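Local coordinates for protein sialyltransferase 0160 (Photobacterium damselae, PDB 4R84) that transfers sialic acid from CMP-sialic acid to galactose-containing acceptor sugars, probably in alpha-2,6 linkage, as a glycosyltransferase of the GT-B structural group, at residues F83-L88 with L113-P118; V122-A127 with N210-I215; Q134-I139 with D323-L328. All coordinates share one frame; numbering follows the deposited sequence.

Overall arrangement
All three contacts are buried, and none has a direct hydrogen bond across it; they differ in which layers they join. Interaction 1 packs two sheets of the N-terminal beta domain, about 29 Å between centres from either of the others, and is almost wholly hydrocarbon. The same long strand, 106-125, runs on into interaction 2, where its last residues meet a helical turn over one face of the Rossmann-type sheet and the apolar packing adjoins asparagine and water polarity. Interaction 3 belongs to the other face: helix 129-144, which Y123 touches through H137 and I138, turns I136 and I139 outward to a short helix, with one carboxylate beside the apolar cluster.

Interaction 1 of 3, residues F83-L88 with L113-P118; sequences FVAPEL and LTVVAP
F83, A85, P86 and L88 pack against L113 and V115 in an apolar sheet-on-sheet contact of the N-terminal beta domain, a region assigned to the K319L-like, PKD family. The evidence for a sandwich lies in the strand pairing: 81-84 pairs antiparallel with 45-48, whereas 106-125 lies between 31-41 and 92-101 in a separate sheet. The backbones are accordingly apart, with 9.0 Å between F83 CA and L113 CA and 6.1 Å between A85 CA and V115 CA, and the gap is filled mainly by side chains.

The F83 ring is met in two ways. L113 CD1 sits over one face, 3.9 Å from the F83 ring centroid and 24° off the ring normal, a CH-pi contact displaced toward the rim. V115 CG2 instead comes in the ring plane, at the edge, 3.7 Å from F83 CZ. With CG anti to the backbone N (chi1 172°), the phenylalanine swings its ring toward the opposing sheet, where Y94 of strand 92-101 adds an edge-to-face partner.

V115 divides its two methyls. V115 CG2 also lies 3.9 Å from A85 CB and close to the P86 ring, while V115 CG1 turns to the chain beyond the strand, 3.8 Å from L88 CD1; the leucine side chain crosses that of the valine at about a right angle. The chain leaving strand 81-84 thus stays draped over V115, and L88 is also tied by its backbone N to E42.

V115 CG1 approaches P86 O at 3.5 Å, and this carbonyl, buried by the contact, has no hydrogen-bond partner in the model. Cohesion between the segments therefore rests on dispersion and shape fit, probably at some polar cost at P86 O.

Interaction 2 of 3, residues V122-A127 with N210-I215; sequences VYIDHA and NNLPPI
I124, near the end of strand 106-125 in the Rossmann-type sheet, packs beneath the helical turn around N211 and I215. The methyl I124 CG2 sits over a face of the N211 amide, 3.6 Å from N211 CG, with N211 OD1 and ND2 at similar range. Since CG1 is anti to the carbonyl carbon (chi1 -51°), the other branch heads for the second helix, where I124 CD1 and I215 CD1 meet tip to tip at 3.9 Å. V122 CG1 approaches the same I215 CD1, at 4.1 Å.

Strand 197-204, the parallel neighbour of 106-125, leads into helices 208-211 and 213-219 and on to parallel strand 225-233: a beta-alpha-beta crossover whose helical connection covers I124 as well.

The N211 amide is held at both ends, ND2 giving a hydrogen bond to T203 and OD1 taking one from N178. N211 ND2 also donates to a water at 2.9 Å, which lies 3.0 Å from H126 ND1 and so bridges the two segments. Just past the strand, A127 N bonds D125 OD1 at 3.1 Å (162° at the hydrogen), an Asx turn in which the donor stands above the carboxylate plane.

Interaction 3 of 3, residues Q134-I139 with D323-L328; sequences QLIHII and DEFAKL
I136 and F325 mark the nearest backbone approach, 6.8 Å between I136 CA and F325 CA, where regular helix 129-144 passes the short, weakly bonded helix 324-327. No hydrogen bond joins the two segments, so the contact rests on side chains.

I136 carries most of the contact by sending its branches to different partners. Its CG2 methyl faces E324: I136 CG2 is 3.8 Å from E324 CB and 3.6 Å from E324 OE1, because the extended glutamate chain crosses the isoleucine side chain at a slant and brings OE1 to the methyl. The other branch bends at chi2 -76°, and this places I136 CD1 4.1 Å from F325 CB, at the edge of the ring and near its plane. The same methyl, I136 CD1, lies 3.8 Å from L328 CD1.

One turn on, I139 extends the apolar strip, I139 CG2 touching L328 CD2 at 4.1 Å with the side chains at about a right angle. The two methyls of L328 thus serve successive turns of the facing helix, and F336 of helix 330-340 closes on both I136 and F325.

With its I138 flank on Y123 and V152 of the parallel sheet, helix 129-144 is the Rossmann-type element here. Helix 324-327 adds a further layer on its outer side, in the chain leading from edge strand 317-319 toward the second parallel sheet of the GT-B fold.

Interaction 1 of 3, residues F83-L88 with L113-P118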
loop_
_atom_site.group_PDB
_atom_site.type_symbol
_atom_site.label_atom_id
_atom_site.label_comp_id
_atom_site.label_asym_id
_atom_site.label_seq_id
_atom_site.Cartn_x
_atom_site.Cartn_y
_atom_site.Cartn_z
ATOM N N PHE A 83 -29.423 -14.592 14.127
ATOM C CA PHE A 83 -28.988 -15.521 13.100
ATOM C C PHE A 83 -27.534 -15.870 13.410
ATOM O O PHE A 83 -26.669 -14.985 13.418
ATOM C CB PHE A 83 -29.127 -14.880 11.710
ATOM C CG PHE A 83 -28.539 -15.685 10.577
ATOM C CD1 PHE A 83 -29.315 -16.594 9.875
ATOM C CD2 PHE A 83 -27.215 -15.490 10.172
ATOM C CE1 PHE A 83 -28.778 -17.313 8.813
ATOM C CE2 PHE A 83 -26.670 -16.213 9.120
ATOM C CZ PHE A 83 -27.453 -17.117 8.434
ATOM N N VAL A 84 -27.272 -17.146 13.687
ATOM C CA VAL A 84 -25.904 -17.626 13.866
ATOM C C VAL A 84 -25.447 -18.320 12.597
ATOM O O VAL A 84 -26.037 -19.322 12.193
ATOM C CB VAL A 84 -25.778 -18.611 15.035
ATOM C CG1 VAL A 84 -24.319 -19.058 15.200
ATOM C CG2 VAL A 84 -26.308 -17.985 16.316
ATOM N N ALA A 85 -24.428 -17.767 11.941
ATOM C CA ALA A 85 -23.954 -18.323 10.679
ATOM C C ALA A 85 -23.356 -19.711 10.855
ATOM O O ALA A 85 -22.418 -19.895 11.629
ATOM C CB ALA A 85 -22.919 -17.387 10.032
ATOM N N PRO A 86 -23.882 -20.693 10.113
ATOM C CA PRO A 86 -23.365 -22.063 10.154
ATOM C C PRO A 86 -22.029 -22.194 9.445
ATOM O O PRO A 86 -21.649 -21.289 8.676
ATOM C CB PRO A 86 -24.438 -22.868 9.414
ATOM C CG PRO A 86 -25.085 -21.888 8.519
ATOM C CD PRO A 86 -25.076 -20.581 9.257
ATOM N N GLU A 87 -21.342 -23.307 9.689
ATOM C CA GLU A 87 -20.127 -23.644 8.955
ATOM C C GLU A 87 -20.499 -24.502 7.753
ATOM O O GLU A 87 -21.077 -25.578 7.896
ATOM C CB GLU A 87 -19.113 -24.358 9.860
ATOM C CG GLU A 87 -18.528 -23.423 10.902
ATOM C CD GLU A 87 -17.820 -24.145 12.023
ATOM O OE1 GLU A 87 -18.392 -25.091 12.594
ATOM O OE2 GLU A 87 -16.689 -23.759 12.334
ATOM N N LEU A 88 -20.180 -23.991 6.565
ATOM C CA LEU A 88 -20.663 -24.540 5.309
ATOM C C LEU A 88 -19.512 -24.999 4.430
ATOM O O LEU A 88 -18.361 -24.693 4.709
ATOM C CB LEU A 88 -21.487 -23.488 4.570
ATOM C CG LEU A 88 -22.683 -22.908 5.312
ATOM C CD1 LEU A 88 -23.298 -21.782 4.495
ATOM C CD2 LEU A 88 -23.718 -23.991 5.610
ATOM N N LEU A 113 -28.874 -12.347 4.002
ATOM C CA LEU A 113 -27.611 -12.624 4.655
ATOM C C LEU A 113 -26.829 -13.641 3.842
ATOM O O LEU A 113 -27.349 -14.713 3.525
ATOM C CB LEU A 113 -27.839 -13.162 6.074
ATOM C CG LEU A 113 -28.635 -12.214 6.970
ATOM C CD1 LEU A 113 -28.819 -12.802 8.393
ATOM C CD2 LEU A 113 -27.966 -10.828 6.985
ATOM N N THR A 114 -25.578 -13.330 3.525
ATOM C CA THR A 114 -24.733 -14.293 2.849
ATOM C C THR A 114 -23.679 -14.782 3.854
ATOM O O THR A 114 -22.937 -13.988 4.428
ATOM C CB THR A 114 -24.058 -13.684 1.583
ATOM O OG1 THR A 114 -25.071 -13.239 0.668
ATOM C CG2 THR A 114 -23.219 -14.720 0.870
ATOM N N VAL A 115 -23.657 -16.084 4.098
ATOM C CA VAL A 115 -22.656 -16.675 4.988
ATOM C C VAL A 115 -21.372 -16.856 4.230
ATOM O O VAL A 115 -21.356 -17.477 3.164
ATOM C CB VAL A 115 -23.143 -18.021 5.557
ATOM C CG1 VAL A 115 -22.030 -18.726 6.339
ATOM C CG2 VAL A 115 -24.377 -17.801 6.422
ATOM N N VAL A 116 -20.306 -16.270 4.764
ATOM C CA VAL A 116 -19.020 -16.252 4.076
ATOM C C VAL A 116 -17.929 -16.848 4.935
ATOM O O VAL A 116 -18.022 -16.888 6.156
ATOM C CB VAL A 116 -18.616 -14.816 3.666
ATOM C CG1 VAL A 116 -19.677 -14.254 2.714
ATOM C CG2 VAL A 116 -18.462 -13.929 4.885
ATOM N N ALA A 117 -16.868 -17.286 4.270
ATOM C CA ALA A 117 -15.682 -17.738 4.971
ATOM C C ALA A 117 -15.022 -16.556 5.663
ATOM O O ALA A 117 -15.107 -15.424 5.194
ATOM C CB ALA A 117 -14.709 -18.390 3.990
ATOM N N PRO A 118 -14.334 -16.811 6.776
ATOM C CA PRO A 118 -13.536 -15.722 7.339
ATOM C C PRO A 118 -12.408 -15.344 6.382
ATOM O O PRO A 118 -12.017 -16.166 5.546
ATOM C CB PRO A 118 -12.969 -16.318 8.623
ATOM C CG PRO A 118 -12.946 -17.811 8.360
ATOM C CD PRO A 118 -14.200 -18.061 7.544
#

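Interaction 2 of 3, residues V122-A127 with N210-I215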
loop_
_atom_site.group_PDB
_atom_site.type_symbol
_atom_site.label_atom_id
_atom_site.label_comp_id
_atom_site.label_asym_id
_atom_site.label_seq_id
_atom_site.Cartn_x
_atom_site.Cartn_y
_atom_site.Cartn_z
ATOM N N VAL A 122 -3.017 -10.604 4.902
ATOM C CA VAL A 122 -1.591 -10.812 5.211
ATOM C C VAL A 122 -0.781 -9.731 4.525
ATOM O O VAL A 122 -0.890 -9.570 3.318
ATOM C CB VAL A 122 -1.128 -12.204 4.757
ATOM C CG1 VAL A 122 0.373 -12.439 5.061
ATOM C CG2 VAL A 122 -1.971 -13.276 5.467
ATOM N N TYR A 123 0.013 -8.998 5.312
ATOM C CA TYR A 123 0.761 -7.834 4.836
ATOM C C TYR A 123 2.249 -8.056 5.025
ATOM O O TYR A 123 2.680 -8.365 6.121
ATOM C CB TYR A 123 0.318 -6.577 5.601
ATOM C CG TYR A 123 -1.124 -6.218 5.378
ATOM C CD1 TYR A 123 -2.149 -6.825 6.126
ATOM C CD2 TYR A 123 -1.469 -5.298 4.425
ATOM C CE1 TYR A 123 -3.486 -6.488 5.904
ATOM C CE2 TYR A 123 -2.779 -4.950 4.193
ATOM C CZ TYR A 123 -3.789 -5.568 4.930
ATOM O OH TYR A 123 -5.092 -5.210 4.692
ATOM N N ILE A 124 3.030 -7.908 3.949
ATOM C CA ILE A 124 4.471 -8.141 4.025
ATOM C C ILE A 124 5.211 -7.089 3.221
ATOM O O ILE A 124 4.950 -6.947 2.027
ATOM C CB ILE A 124 4.860 -9.520 3.485
ATOM C CG1 ILE A 124 4.019 -10.617 4.137
ATOM C CG2 ILE A 124 6.366 -9.786 3.726
ATOM C CD1 ILE A 124 3.980 -11.888 3.329
ATOM N N ASP A 125 6.115 -6.353 3.859
ATOM C CA ASP A 125 6.909 -5.357 3.125
ATOM C C ASP A 125 8.135 -4.953 3.909
ATOM O O ASP A 125 8.103 -4.880 5.133
ATOM C CB ASP A 125 6.091 -4.111 2.815
ATOM C CG ASP A 125 6.884 -3.079 2.019
ATOM O OD1 ASP A 125 7.607 -3.475 1.083
ATOM O OD2 ASP A 125 6.769 -1.880 2.327
ATOM N N HIS A 126 9.207 -4.652 3.185
ATOM C CA HIS A 126 10.437 -4.226 3.818
ATOM C C HIS A 126 10.778 -2.783 3.435
ATOM O O HIS A 126 11.779 -2.246 3.884
ATOM C CB HIS A 126 11.590 -5.148 3.416
ATOM C CG HIS A 126 12.001 -5.006 1.983
ATOM N ND1 HIS A 126 11.230 -5.469 0.935
ATOM C CD2 HIS A 126 13.100 -4.442 1.423
ATOM C CE1 HIS A 126 11.840 -5.203 -0.206
ATOM N NE2 HIS A 126 12.973 -4.576 0.062
ATOM N N ALA A 127 9.942 -2.167 2.612
ATOM C CA ALA A 127 10.197 -0.807 2.141
ATOM C C ALA A 127 9.269 0.195 2.843
ATOM O O ALA A 127 8.908 0.005 4.009
ATOM C CB ALA A 127 10.031 -0.734 0.635
ATOM N N ASN A 210 9.661 -13.613 -3.452
ATOM C CA ASN A 210 10.347 -13.981 -2.215
ATOM C C ASN A 210 9.373 -14.081 -1.042
ATOM O O ASN A 210 9.677 -14.724 -0.040
ATOM C CB ASN A 210 11.450 -12.977 -1.889
ATOM C CG ASN A 210 12.676 -13.159 -2.754
ATOM O OD1 ASN A 210 12.916 -14.242 -3.297
ATOM N ND2 ASN A 210 13.471 -12.106 -2.875
ATOM N N ASN A 211 8.212 -13.439 -1.162
ATOM C CA ASN A 211 7.301 -13.352 -0.018
ATOM C C ASN A 211 6.092 -14.280 -0.033
ATOM O O ASN A 211 5.689 -14.769 1.024
ATOM C CB ASN A 211 6.786 -11.914 0.141
ATOM C CG ASN A 211 7.858 -10.956 0.644
ATOM O OD1 ASN A 211 8.828 -11.360 1.297
ATOM N ND2 ASN A 211 7.684 -9.670 0.337
ATOM N N LEU A 212 5.492 -14.516 -1.199
ATOM C CA LEU A 212 4.231 -15.274 -1.220
ATOM C C LEU A 212 4.381 -16.798 -1.365
ATOM O O LEU A 212 3.652 -17.542 -0.700
ATOM C CB LEU A 212 3.311 -14.749 -2.330
ATOM C CG LEU A 212 2.936 -13.261 -2.204
ATOM C CD1 LEU A 212 1.806 -12.893 -3.167
ATOM C CD2 LEU A 212 2.528 -12.907 -0.776
ATOM N N PRO A 213 5.306 -17.278 -2.221
ATOM C CA PRO A 213 5.385 -18.746 -2.316
ATOM C C PRO A 213 5.595 -19.505 -0.991
ATOM O O PRO A 213 5.067 -20.611 -0.895
ATOM C CB PRO A 213 6.567 -18.969 -3.265
ATOM C CG PRO A 213 6.566 -17.760 -4.135
ATOM C CD PRO A 213 6.183 -16.624 -3.214
ATOM N N PRO A 214 6.352 -18.957 -0.011
ATOM C CA PRO A 214 6.492 -19.707 1.244
ATOM C C PRO A 214 5.196 -19.913 2.003
ATOM O O PRO A 214 5.125 -20.820 2.835
ATOM C CB PRO A 214 7.441 -18.839 2.065
ATOM C CG PRO A 214 8.239 -18.107 1.050
ATOM C CD PRO A 214 7.278 -17.810 -0.045
ATOM N N ILE A 215 4.196 -19.070 1.740
ATOM C CA ILE A 215 2.903 -19.218 2.376
ATOM C C ILE A 215 1.972 -20.051 1.488
ATOM O O ILE A 215 1.247 -20.943 1.968
ATOM C CB ILE A 215 2.245 -17.851 2.655
ATOM C CG1 ILE A 215 3.142 -17.003 3.564
ATOM C CG2 ILE A 215 0.854 -18.061 3.283
ATOM C CD1 ILE A 215 2.725 -15.515 3.633
HETATM O O HOH W 1 9.361 -7.686 1.645
#

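Interaction 3 of 3, residues Q134-I139 with D323-L328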
loop_
_atom_site.group_PDB
_atom_site.type_symbol
_atom_site.label_atom_id
_atom_site.label_comp_id
_atom_site.label_asym_id
_atom_site.label_seq_id
_atom_site.Cartn_x
_atom_site.Cartn_y
_atom_site.Cartn_z
ATOM N N GLN A 134 -0.635 0.162 2.293
ATOM C CA GLN A 134 -1.307 -0.919 3.004
ATOM C C GLN A 134 -1.906 -0.409 4.307
ATOM O O GLN A 134 -2.996 -0.823 4.687
ATOM C CB GLN A 134 -0.322 -2.059 3.249
ATOM C CG GLN A 134 0.050 -2.817 1.958
ATOM C CD GLN A 134 1.270 -3.686 2.135
ATOM O OE1 GLN A 134 1.628 -4.040 3.253
ATOM N NE2 GLN A 134 1.937 -4.014 1.026
ATOM N N LEU A 135 -1.208 0.497 4.993
ATOM C CA LEU A 135 -1.723 1.023 6.251
ATOM C C LEU A 135 -3.034 1.780 6.027
ATOM O O LEU A 135 -3.970 1.652 6.820
ATOM C CB LEU A 135 -0.702 1.936 6.933
ATOM C CG LEU A 135 -1.167 2.568 8.241
ATOM C CD1 LEU A 135 -1.632 1.506 9.256
ATOM C CD2 LEU A 135 -0.018 3.399 8.817
ATOM N N ILE A 136 -3.106 2.564 4.957
ATOM C CA ILE A 136 -4.355 3.252 4.638
ATOM C C ILE A 136 -5.460 2.236 4.394
ATOM O O ILE A 136 -6.577 2.363 4.919
ATOM C CB ILE A 136 -4.217 4.139 3.389
ATOM C CG1 ILE A 136 -3.169 5.234 3.613
ATOM C CG2 ILE A 136 -5.600 4.706 3.001
ATOM C CD1 ILE A 136 -3.631 6.358 4.485
ATOM N N HIS A 137 -5.132 1.186 3.651
ATOM C CA HIS A 137 -6.131 0.169 3.351
ATOM C C HIS A 137 -6.630 -0.513 4.628
ATOM O O HIS A 137 -7.840 -0.759 4.784
ATOM C CB HIS A 137 -5.569 -0.879 2.394
ATOM C CG HIS A 137 -6.526 -1.999 2.130
ATOM N ND1 HIS A 137 -7.539 -1.903 1.200
ATOM C CD2 HIS A 137 -6.665 -3.212 2.719
ATOM C CE1 HIS A 137 -8.239 -3.026 1.202
ATOM N NE2 HIS A 137 -7.728 -3.835 2.115
ATOM N N ILE A 138 -5.701 -0.810 5.537
ATOM C CA ILE A 138 -6.030 -1.442 6.819
ATOM C C ILE A 138 -6.971 -0.563 7.634
ATOM O O ILE A 138 -7.938 -1.043 8.232
ATOM C CB ILE A 138 -4.744 -1.748 7.632
ATOM C CG1 ILE A 138 -4.024 -2.952 7.019
ATOM C CG2 ILE A 138 -5.061 -2.022 9.098
ATOM C CD1 ILE A 138 -2.652 -3.288 7.628
ATOM N N ILE A 139 -6.698 0.733 7.657
ATOM C CA ILE A 139 -7.533 1.633 8.435
ATOM C C ILE A 139 -8.957 1.653 7.879
ATOM O O ILE A 139 -9.928 1.620 8.648
ATOM C CB ILE A 139 -6.918 3.036 8.472
ATOM C CG1 ILE A 139 -5.648 2.991 9.317
ATOM C CG2 ILE A 139 -7.902 4.047 9.077
ATOM C CD1 ILE A 139 -4.763 4.233 9.132
ATOM N N ASP A 323 -4.412 10.084 -2.918
ATOM C CA ASP A 323 -5.346 10.947 -2.208
ATOM C C ASP A 323 -6.259 10.224 -1.224
ATOM O O ASP A 323 -7.259 10.783 -0.779
ATOM C CB ASP A 323 -6.197 11.712 -3.222
ATOM C CG ASP A 323 -7.006 10.791 -4.107
ATOM O OD1 ASP A 323 -6.704 9.576 -4.136
ATOM O OD2 ASP A 323 -7.943 11.278 -4.776
ATOM N N GLU A 324 -5.919 9.000 -0.855
ATOM C CA GLU A 324 -6.830 8.247 0.004
ATOM C C GLU A 324 -6.819 8.736 1.457
ATOM O O GLU A 324 -7.826 8.633 2.165
ATOM C CB GLU A 324 -6.498 6.757 -0.068
ATOM C CG GLU A 324 -6.964 6.120 -1.364
ATOM C CD GLU A 324 -6.813 4.610 -1.370
ATOM O OE1 GLU A 324 -6.088 4.073 -0.508
ATOM O OE2 GLU A 324 -7.431 3.962 -2.239
ATOM N N PHE A 325 -5.675 9.250 1.903
ATOM C CA PHE A 325 -5.552 9.778 3.259
ATOM C C PHE A 325 -6.591 10.858 3.541
ATOM O O PHE A 325 -7.232 10.865 4.591
ATOM C CB PHE A 325 -4.137 10.336 3.477
ATOM C CG PHE A 325 -3.941 11.022 4.801
ATOM C CD1 PHE A 325 -3.642 10.298 5.939
ATOM C CD2 PHE A 325 -4.010 12.403 4.894
ATOM C CE1 PHE A 325 -3.433 10.943 7.151
ATOM C CE2 PHE A 325 -3.800 13.056 6.109
ATOM C CZ PHE A 325 -3.515 12.330 7.230
ATOM N N ALA A 326 -6.740 11.771 2.588
ATOM C CA ALA A 326 -7.630 12.913 2.740
ATOM C C ALA A 326 -9.093 12.493 2.798
ATOM O O ALA A 326 -9.925 13.233 3.324
ATOM C CB ALA A 326 -7.412 13.902 1.603
ATOM N N LYS A 327 -9.399 11.311 2.259
ATOM C CA LYS A 327 -10.768 10.791 2.256
ATOM C C LYS A 327 -11.054 10.026 3.544
ATOM O O LYS A 327 -12.197 9.660 3.826
ATOM C CB LYS A 327 -11.007 9.866 1.062
ATOM C CG LYS A 327 -10.824 10.487 -0.306
ATOM C CD LYS A 327 -11.105 9.449 -1.391
ATOM C CE LYS A 327 -10.649 9.924 -2.762
ATOM N NZ LYS A 327 -11.320 11.181 -3.193
ATOM N N LEU A 328 -10.012 9.774 4.328
ATOM C CA LEU A 328 -10.215 9.174 5.634
ATOM C C LEU A 328 -10.912 10.189 6.525
ATOM O O LEU A 328 -10.853 11.399 6.278
ATOM C CB LEU A 328 -8.884 8.733 6.269
ATOM C CG LEU A 328 -8.099 7.576 5.635
ATOM C CD1 LEU A 328 -6.763 7.432 6.345
ATOM C CD2 LEU A 328 -8.881 6.270 5.737
#